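PDB 5IE2: oxalate--CoA ligase from Arabidopsis thaliana, which is a CoA ligase of the ANL superfamily of AMP-binding enzymes and binds adenosine-5'-triphosphate. Local coordinates for residues Leu107-Glu112 / Ile126-Ala131. Numbering follows the deposited sequence.
Sequences LLTSKE and ISHVTA
Parallel pairing within a beta-alpha-beta unit is well illustrated by strands 104-110 and 127-132, joined through helix 115-123. The backbone ladder alternates: L107 N donates to S127 O, V129 N to L107 O at 3.0 Å and nearly straight (170°), T109 N to V129 O, and A131 N to T109 O on a more bent path (143°). Where the strands part, one water extends the ladder, accepting from K111 N and donating to A131 O.

L107, T109, H128 and T130 share one face. With CG anti to its backbone N (chi1 168°), H128 crosses T109 at about a right angle and gives the NE2 hydrogen to T109 OG1, 2.9 Å away and in the ring plane. T109 OG1 in turn donates to a lone pair of S110 O, 2.8 Å away; two bonds thus grip this hydroxyl, consistent with its crowded position between backbone N and carbonyl carbon. L107 CD2 approaches H128 CD2 at 4.0 Å. On the face of L108 and V129, L108 CD2 lies alongside V129 CB at 3.9 Å.

Helix 115-123 packs on L107 and H128; helix 67-78 covers L108 on the other face and also touches A131. Strand 58-61 continues the sheet beyond strand 104-110, and antiparallel strand 141-142 beyond 127-132.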
loop_
_atom_site.group_PDB
_atom_site.type_symbol
_atom_site.label_atom_id
_atom_site.label_comp_id
_atom_site.label_asym_id
_atom_site.label_seq_id
_atom_site.Cartn_x
_atom_site.Cartn_y
_atom_site.Cartn_z
ATOM N N LEU A 107 -16.472 -11.025 -13.020
ATOM C CA LEU A 107 -15.776 -9.741 -13.141
ATOM C C LEU A 107 -16.760 -8.632 -12.819
ATOM O O LEU A 107 -17.798 -8.524 -13.476
ATOM C CB LEU A 107 -15.232 -9.529 -14.565
ATOM C CG LEU A 107 -14.682 -8.113 -14.803
ATOM C CD1 LEU A 107 -13.454 -7.834 -13.917
ATOM C CD2 LEU A 107 -14.336 -7.964 -16.309
ATOM N N LEU A 108 -16.465 -7.807 -11.807
ATOM C CA LEU A 108 -17.286 -6.616 -11.536
ATOM C C LEU A 108 -16.589 -5.350 -12.022
ATOM O O LEU A 108 -15.364 -5.196 -11.844
ATOM C CB LEU A 108 -17.544 -6.463 -10.019
ATOM C CG LEU A 108 -18.277 -7.635 -9.358
ATOM C CD1 LEU A 108 -18.175 -7.451 -7.839
ATOM C CD2 LEU A 108 -19.731 -7.495 -9.820
ATOM N N THR A 109 -17.371 -4.438 -12.619
ATOM C CA THR A 109 -16.880 -3.126 -13.015
ATOM C C THR A 109 -17.963 -2.094 -12.758
ATOM O O THR A 109 -19.096 -2.457 -12.421
ATOM C CB THR A 109 -16.510 -3.033 -14.555
ATOM O OG1 THR A 109 -17.724 -3.053 -15.309
ATOM C CG2 THR A 109 -15.624 -4.196 -15.053
ATOM N N SER A 110 -17.635 -0.821 -12.981
ATOM C CA SER A 110 -18.639 0.215 -13.000
ATOM C C SER A 110 -19.522 0.053 -14.223
ATOM O O SER A 110 -19.251 -0.738 -15.124
ATOM C CB SER A 110 -18.015 1.627 -13.027
ATOM O OG SER A 110 -17.445 1.832 -14.322
ATOM N N LYS A 111 -20.584 0.857 -14.251
ATOM C CA LYS A 111 -21.483 0.851 -15.398
ATOM C C LYS A 111 -20.763 1.347 -16.638
ATOM O O LYS A 111 -21.122 0.943 -17.759
ATOM C CB LYS A 111 -22.686 1.779 -15.140
ATOM C CG LYS A 111 -23.731 1.630 -16.215
ATOM C CD LYS A 111 -24.897 2.594 -16.058
ATOM C CE LYS A 111 -26.030 2.151 -17.003
ATOM N NZ LYS A 111 -26.313 0.683 -16.806
ATOM N N GLU A 112 -19.749 2.208 -16.470
ATOM C CA GLU A 112 -19.006 2.691 -17.671
ATOM C C GLU A 112 -18.154 1.544 -18.249
ATOM O O GLU A 112 -17.878 1.443 -19.469
ATOM C CB GLU A 112 -18.110 3.890 -17.348
ATOM C CG GLU A 112 -18.791 5.164 -16.918
ATOM C CD GLU A 112 -19.163 5.235 -15.417
ATOM O OE1 GLU A 112 -18.918 4.278 -14.647
ATOM O OE2 GLU A 112 -19.677 6.298 -14.995
ATOM N N ILE A 126 -15.947 -15.686 -18.592
ATOM C CA ILE A 126 -16.236 -15.267 -17.213
ATOM C C ILE A 126 -17.334 -14.209 -17.243
ATOM O O ILE A 126 -17.211 -13.217 -17.961
ATOM C CB ILE A 126 -14.956 -14.688 -16.545
ATOM C CG1 ILE A 126 -13.920 -15.805 -16.388
ATOM C CG2 ILE A 126 -15.245 -14.033 -15.202
ATOM C CD1 ILE A 126 -12.553 -15.287 -16.015
ATOM N N SER A 127 -18.406 -14.398 -16.472
ATOM C CA SER A 127 -19.490 -13.420 -16.426
ATOM C C SER A 127 -19.026 -12.013 -16.029
ATOM O O SER A 127 -18.133 -11.838 -15.211
ATOM C CB SER A 127 -20.565 -13.871 -15.442
ATOM O OG SER A 127 -20.948 -15.203 -15.713
ATOM N N HIS A 128 -19.661 -11.015 -16.615
ATOM C CA HIS A 128 -19.353 -9.628 -16.331
ATOM C C HIS A 128 -20.613 -8.970 -15.811
ATOM O O HIS A 128 -21.670 -9.088 -16.424
ATOM C CB HIS A 128 -18.847 -8.922 -17.598
ATOM C CG HIS A 128 -18.789 -7.440 -17.461
ATOM N ND1 HIS A 128 -19.512 -6.580 -18.263
ATOM C CD2 HIS A 128 -18.150 -6.663 -16.546
ATOM C CE1 HIS A 128 -19.297 -5.335 -17.868
ATOM N NE2 HIS A 128 -18.462 -5.357 -16.834
ATOM N N VAL A 129 -20.505 -8.307 -14.657
ATOM C CA VAL A 129 -21.620 -7.588 -14.058
ATOM C C VAL A 129 -21.188 -6.192 -13.676
ATOM O O VAL A 129 -20.061 -5.986 -13.218
ATOM C CB VAL A 129 -22.132 -8.347 -12.785
ATOM C CG1 VAL A 129 -23.144 -7.498 -11.974
ATOM C CG2 VAL A 129 -22.724 -9.688 -13.237
ATOM N N THR A 130 -22.059 -5.218 -13.872
ATOM C CA THR A 130 -21.720 -3.857 -13.537
ATOM C C THR A 130 -22.422 -3.465 -12.242
ATOM O O THR A 130 -23.453 -4.041 -11.875
ATOM C CB THR A 130 -22.112 -2.858 -14.624
ATOM O OG1 THR A 130 -23.545 -2.812 -14.762
ATOM C CG2 THR A 130 -21.463 -3.217 -15.956
ATOM N N ALA A 131 -21.840 -2.496 -11.563
ATOM C CA ALA A 131 -22.345 -2.001 -10.280
ATOM C C ALA A 131 -22.466 -0.487 -10.296
ATOM O O ALA A 131 -21.503 0.221 -10.658
ATOM C CB ALA A 131 -21.382 -2.481 -9.120
HETATM O O HOH W 1 -21.266 2.480 -12.000
#